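Local coordinates for aminopeptidase N family protein (Idiomarina loihiensis L2TR, PDB 4FGM), which probably acts as a zinc-dependent aminopeptidase of the M61 family, removing residues from the N-terminal end of peptides, at residues Y166-F178 with L187-R199. Residues are numbered along the deposited sequence; the frame is centred on the assembly and turned at random.
Sequences YPFLIGDLTIEEF and LVLSGRHYADTSR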
loop_
_atom_site.group_PDB
_atom_site.type_symbol
_atom_site.label_atom_id
_atom_site.label_comp_id
_atom_site.label_asym_id
_atom_site.label_seq_id
_atom_site.Cartn_x
_atom_site.Cartn_y
_atom_site.Cartn_z
ATOM N N TYR A 166 15.729 1.811 -5.099
ATOM C CA TYR A 166 16.427 1.731 -3.822
ATOM C C TYR A 166 16.179 3.022 -3.056
ATOM O O TYR A 166 16.847 4.020 -3.295
ATOM C CB TYR A 166 17.950 1.559 -4.005
ATOM C CG TYR A 166 18.387 0.284 -4.682
ATOM C CD1 TYR A 166 18.983 0.315 -5.939
ATOM C CD2 TYR A 166 18.220 -0.953 -4.058
ATOM C CE1 TYR A 166 19.405 -0.856 -6.566
ATOM C CE2 TYR A 166 18.636 -2.132 -4.667
ATOM C CZ TYR A 166 19.230 -2.080 -5.925
ATOM O OH TYR A 166 19.652 -3.243 -6.540
ATOM N N PRO A 167 15.190 3.035 -2.153
ATOM C CA PRO A 167 14.965 4.283 -1.411
ATOM C C PRO A 167 16.055 4.457 -0.360
ATOM O O PRO A 167 16.733 3.495 -0.012
ATOM C CB PRO A 167 13.579 4.082 -0.795
ATOM C CG PRO A 167 13.483 2.570 -0.643
ATOM C CD PRO A 167 14.072 2.091 -1.957
ATOM N N PHE A 168 16.229 5.682 0.125
ATOM C CA PHE A 168 17.238 5.987 1.142
ATOM C C PHE A 168 16.588 6.647 2.359
ATOM O O PHE A 168 15.672 7.466 2.226
ATOM C CB PHE A 168 18.310 6.953 0.598
ATOM C CG PHE A 168 19.397 6.296 -0.210
ATOM C CD1 PHE A 168 19.137 5.787 -1.481
ATOM C CD2 PHE A 168 20.694 6.203 0.296
ATOM C CE1 PHE A 168 20.156 5.210 -2.248
ATOM C CE2 PHE A 168 21.721 5.627 -0.459
ATOM C CZ PHE A 168 21.451 5.125 -1.731
ATOM N N LEU A 169 17.076 6.292 3.542
ATOM C CA LEU A 169 16.587 6.855 4.795
ATOM C C LEU A 169 17.812 7.289 5.603
ATOM O O LEU A 169 18.733 6.500 5.829
ATOM C CB LEU A 169 15.782 5.807 5.578
ATOM C CG LEU A 169 15.246 6.229 6.952
ATOM C CD1 LEU A 169 14.420 7.503 6.806
ATOM C CD2 LEU A 169 14.395 5.109 7.551
ATOM N N ILE A 170 17.832 8.548 6.021
ATOM C CA ILE A 170 18.949 9.057 6.794
ATOM C C ILE A 170 18.479 9.763 8.062
ATOM O O ILE A 170 17.372 10.280 8.114
ATOM C CB ILE A 170 19.813 10.031 5.946
ATOM C CG1 ILE A 170 18.959 11.180 5.414
ATOM C CG2 ILE A 170 20.430 9.285 4.777
ATOM C CD1 ILE A 170 19.735 12.179 4.561
ATOM N N GLY A 171 19.323 9.777 9.089
ATOM C CA GLY A 171 18.954 10.434 10.328
ATOM C C GLY A 171 19.530 9.722 11.531
ATOM O O GLY A 171 20.500 8.977 11.411
ATOM N N ASP A 172 18.938 9.959 12.696
ATOM C CA ASP A 172 19.381 9.325 13.934
ATOM C C ASP A 172 18.667 7.974 13.964
ATOM O O ASP A 172 17.718 7.769 14.710
ATOM C CB ASP A 172 18.981 10.210 15.124
ATOM C CG ASP A 172 19.381 9.616 16.462
ATOM O OD1 ASP A 172 20.281 8.746 16.497
ATOM O OD2 ASP A 172 18.800 10.034 17.485
ATOM N N LEU A 173 19.150 7.057 13.139
ATOM C CA LEU A 173 18.542 5.741 12.968
ATOM C C LEU A 173 18.766 4.657 14.014
ATOM O O LEU A 173 19.863 4.499 14.556
ATOM C CB LEU A 173 18.964 5.171 11.609
ATOM C CG LEU A 173 18.965 6.161 10.445
ATOM C CD1 LEU A 173 19.370 5.452 9.145
ATOM C CD2 LEU A 173 17.565 6.783 10.325
ATOM N N THR A 174 17.706 3.901 14.274
ATOM C CA THR A 174 17.775 2.775 15.186
ATOM C C THR A 174 17.851 1.610 14.206
ATOM O O THR A 174 16.999 1.490 13.322
ATOM C CB THR A 174 16.497 2.639 16.058
ATOM O OG1 THR A 174 16.365 3.790 16.901
ATOM C CG2 THR A 174 16.579 1.395 16.938
ATOM N N ILE A 175 18.873 0.770 14.337
ATOM C CA ILE A 175 19.040 -0.355 13.421
ATOM C C ILE A 175 19.225 -1.669 14.167
ATOM O O ILE A 175 20.148 -1.819 14.963
ATOM C CB ILE A 175 20.265 -0.138 12.499
ATOM C CG1 ILE A 175 20.169 1.222 11.802
ATOM C CG2 ILE A 175 20.349 -1.255 11.467
ATOM C CD1 ILE A 175 21.405 1.585 10.987
ATOM N N GLU A 176 18.336 -2.617 13.895
ATOM C CA GLU A 176 18.376 -3.929 14.528
ATOM C C GLU A 176 18.419 -4.999 13.438
ATOM O O GLU A 176 17.473 -5.161 12.665
ATOM C CB GLU A 176 17.134 -4.135 15.400
ATOM C CG GLU A 176 17.151 -5.402 16.246
ATOM C CD GLU A 176 18.000 -5.265 17.498
ATOM O OE1 GLU A 176 19.239 -5.165 17.380
ATOM O OE2 GLU A 176 17.420 -5.256 18.606
ATOM N N GLU A 177 19.525 -5.727 13.392
ATOM C CA GLU A 177 19.718 -6.774 12.407
ATOM C C GLU A 177 19.202 -8.130 12.879
ATOM O O GLU A 177 19.120 -8.394 14.071
ATOM C CB GLU A 177 21.206 -6.875 12.069
ATOM C CG GLU A 177 21.552 -6.448 10.658
ATOM C CD GLU A 177 22.687 -5.448 10.611
ATOM O OE1 GLU A 177 23.707 -5.674 11.294
ATOM O OE2 GLU A 177 22.561 -4.440 9.885
ATOM N N PHE A 178 18.829 -8.976 11.928
ATOM C CA PHE A 178 18.366 -10.321 12.239
ATOM C C PHE A 178 18.519 -11.217 11.018
ATOM O O PHE A 178 18.787 -10.729 9.921
ATOM C CB PHE A 178 16.908 -10.312 12.722
ATOM C CG PHE A 178 15.908 -9.812 11.711
ATOM C CD1 PHE A 178 15.706 -8.448 11.521
ATOM C CD2 PHE A 178 15.123 -10.711 10.991
ATOM C CE1 PHE A 178 14.718 -7.986 10.652
ATOM C CE2 PHE A 178 14.129 -10.260 10.116
ATOM C CZ PHE A 178 13.930 -8.896 9.941
ATOM N N LEU A 187 15.868 -3.944 10.414
ATOM C CA LEU A 187 14.696 -3.162 10.734
ATOM C C LEU A 187 15.317 -1.816 11.056
ATOM O O LEU A 187 16.159 -1.721 11.950
ATOM C CB LEU A 187 13.960 -3.697 11.961
ATOM C CG LEU A 187 12.857 -2.726 12.428
ATOM C CD1 LEU A 187 11.824 -2.532 11.317
ATOM C CD2 LEU A 187 12.199 -3.249 13.686
ATOM N N VAL A 188 14.929 -0.786 10.313
ATOM C CA VAL A 188 15.475 0.549 10.530
ATOM C C VAL A 188 14.369 1.524 10.890
ATOM O O VAL A 188 13.344 1.592 10.209
ATOM C CB VAL A 188 16.200 1.058 9.266
ATOM C CG1 VAL A 188 16.830 2.421 9.537
ATOM C CG2 VAL A 188 17.245 0.055 8.839
ATOM N N LEU A 189 14.591 2.294 11.948
ATOM C CA LEU A 189 13.589 3.253 12.403
ATOM C C LEU A 189 14.120 4.674 12.505
ATOM O O LEU A 189 15.237 4.898 12.985
ATOM C CB LEU A 189 13.066 2.845 13.784
ATOM C CG LEU A 189 12.570 1.414 13.996
ATOM C CD1 LEU A 189 12.174 1.236 15.465
ATOM C CD2 LEU A 189 11.397 1.131 13.083
ATOM N N SER A 190 13.304 5.629 12.063
ATOM C CA SER A 190 13.638 7.046 12.135
ATOM C C SER A 190 12.400 7.751 12.688
ATOM O O SER A 190 11.297 7.583 12.160
ATOM C CB SER A 190 13.971 7.612 10.755
ATOM O OG SER A 190 14.187 9.020 10.826
ATOM N N GLY A 191 12.586 8.539 13.745
ATOM C CA GLY A 191 11.470 9.240 14.358
ATOM C C GLY A 191 11.428 8.893 15.835
ATOM O O GLY A 191 12.173 8.020 16.271
ATOM N N ARG A 192 10.589 9.570 16.615
ATOM C CA ARG A 192 10.501 9.271 18.043
ATOM C C ARG A 192 9.693 7.985 18.214
ATOM O O ARG A 192 8.616 7.856 17.643
ATOM C CB ARG A 192 9.826 10.428 18.796
ATOM C CG ARG A 192 10.577 11.748 18.703
ATOM C CD ARG A 192 10.043 12.785 19.685
ATOM N NE ARG A 192 10.864 12.869 20.891
ATOM C CZ ARG A 192 11.740 13.841 21.133
ATOM N NH1 ARG A 192 11.907 14.820 20.255
ATOM N NH2 ARG A 192 12.457 13.831 22.247
ATOM N N HIS A 193 10.212 7.037 18.989
ATOM C CA HIS A 193 9.520 5.762 19.203
ATOM C C HIS A 193 10.060 5.059 20.450
ATOM O O HIS A 193 11.089 5.446 20.986
ATOM C CB HIS A 193 9.749 4.848 18.001
ATOM C CG HIS A 193 11.160 4.362 17.898
ATOM N ND1 HIS A 193 11.631 3.297 18.633
ATOM C CD2 HIS A 193 12.228 4.864 17.235
ATOM C CE1 HIS A 193 12.928 3.167 18.431
ATOM N NE2 HIS A 193 13.317 4.108 17.589
ATOM N N TYR A 194 9.374 4.008 20.885
ATOM C CA TYR A 194 9.796 3.247 22.058
ATOM C C TYR A 194 9.782 1.764 21.730
ATOM O O TYR A 194 9.491 0.932 22.582
ATOM C CB TYR A 194 8.851 3.505 23.232
ATOM C CG TYR A 194 8.632 4.971 23.512
ATOM C CD1 TYR A 194 7.758 5.723 22.731
ATOM C CD2 TYR A 194 9.330 5.617 24.533
ATOM C CE1 TYR A 194 7.584 7.082 22.955
ATOM C CE2 TYR A 194 9.166 6.974 24.767
ATOM C CZ TYR A 194 8.292 7.704 23.972
ATOM O OH TYR A 194 8.137 9.057 24.184
ATOM N N ALA A 195 10.118 1.443 20.486
ATOM C CA ALA A 195 10.111 0.065 20.018
ATOM C C ALA A 195 11.049 -0.926 20.690
ATOM O O ALA A 195 12.223 -0.650 20.937
ATOM C CB ALA A 195 10.354 0.034 18.512
ATOM N N ASP A 196 10.494 -2.093 20.987
ATOM C CA ASP A 196 11.257 -3.191 21.552
ATOM C C ASP A 196 11.737 -3.892 20.276
ATOM O O ASP A 196 11.079 -4.813 19.787
ATOM C CB ASP A 196 10.335 -4.123 22.342
ATOM C CG ASP A 196 11.070 -5.316 22.920
ATOM O OD1 ASP A 196 12.183 -5.614 22.432
ATOM O OD2 ASP A 196 10.531 -5.958 23.850
ATOM N N THR A 197 12.862 -3.435 19.727
ATOM C CA THR A 197 13.390 -3.995 18.485
ATOM C C THR A 197 13.712 -5.485 18.505
ATOM O O THR A 197 13.593 -6.155 17.483
ATOM C CB THR A 197 14.640 -3.233 18.010
ATOM O OG1 THR A 197 15.548 -3.078 19.103
ATOM C CG2 THR A 197 14.258 -1.875 17.466
ATOM N N SER A 198 14.124 -6.014 19.649
ATOM C CA SER A 198 14.429 -7.436 19.715
ATOM C C SER A 198 13.163 -8.226 19.466
ATOM O O SER A 198 13.152 -9.169 18.684
ATOM C CB SER A 198 15.000 -7.814 21.082
ATOM O OG SER A 198 16.282 -7.241 21.266
ATOM N N ARG A 199 12.085 -7.825 20.124
ATOM C CA ARG A 199 10.815 -8.528 19.980
ATOM C C ARG A 199 10.228 -8.392 18.576
ATOM O O ARG A 199 9.822 -9.388 17.980
ATOM C CB ARG A 199 9.828 -8.021 21.035
ATOM C CG ARG A 199 8.545 -8.815 21.161
ATOM C CD ARG A 199 7.473 -8.292 20.240
ATOM N NE ARG A 199 6.161 -8.881 20.521
ATOM C CZ ARG A 199 5.481 -8.719 21.655
ATOM N NH1 ARG A 199 5.977 -7.982 22.643
ATOM N NH2 ARG A 199 4.290 -9.287 21.797
HETATM O O HOH W 1 15.982 10.513 12.237
HETATM O O HOH W 2 15.128 9.571 14.753
#
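Val188 presents CG1 to three side chains of segment 166-178: Leu169 CD2, Leu173 CD1, at 4.0 Å from Val188 CG1, and Ile175 CG1. The chi1 of Val188 (-177°) turns CG1 away from its own backbone N and sets it among these three, while Ser190 CB continues the apolar seam against Leu173 CD2, 3.7 Å away. This is the tight part, its side chains largely buried. Strands 174-178 and 187-190 run antiparallel, with Thr174-Leu189 and Glu176-Leu187 as hydrogen-bonded pairs; Thr174 N reaches Leu189 O in the carbonyl plane at 3.0 Å, nearly straight (169°).

The pairing is that of a beta hairpin, strands 174-180 and 183-190, which opens a five-stranded mixed sheet with 174-180 as one of its two edge strands; strand 168-171, just before it, belongs to the neighbouring N-terminal beta domain, so the Val188 cluster sits at the junction of the two.

The face carrying Thr174 and Glu176 is more polar and partly exposed. Thr174 OG1 meets His193 NE2 at the ring edge, 3.1 Å away, while Ala195 N donates in plane to His193 ND1 and Leu189 CD1 lies over one ring face. Farther along, Glu176, bent at chi2 (79°), accepts from Thr197 OG1 at OE2 (2.9 Å), the hydroxyl standing above the carboxylate plane at the start of helix 197-215. With Glu176 replaced by an alanine, the Thr197 hydroxyl would probably lose this acceptor. At the looser, solvent end, one water links Asp172 N to Ser190 OG, also bonded to Gln103, and another links Asp172 O to Gly191 N.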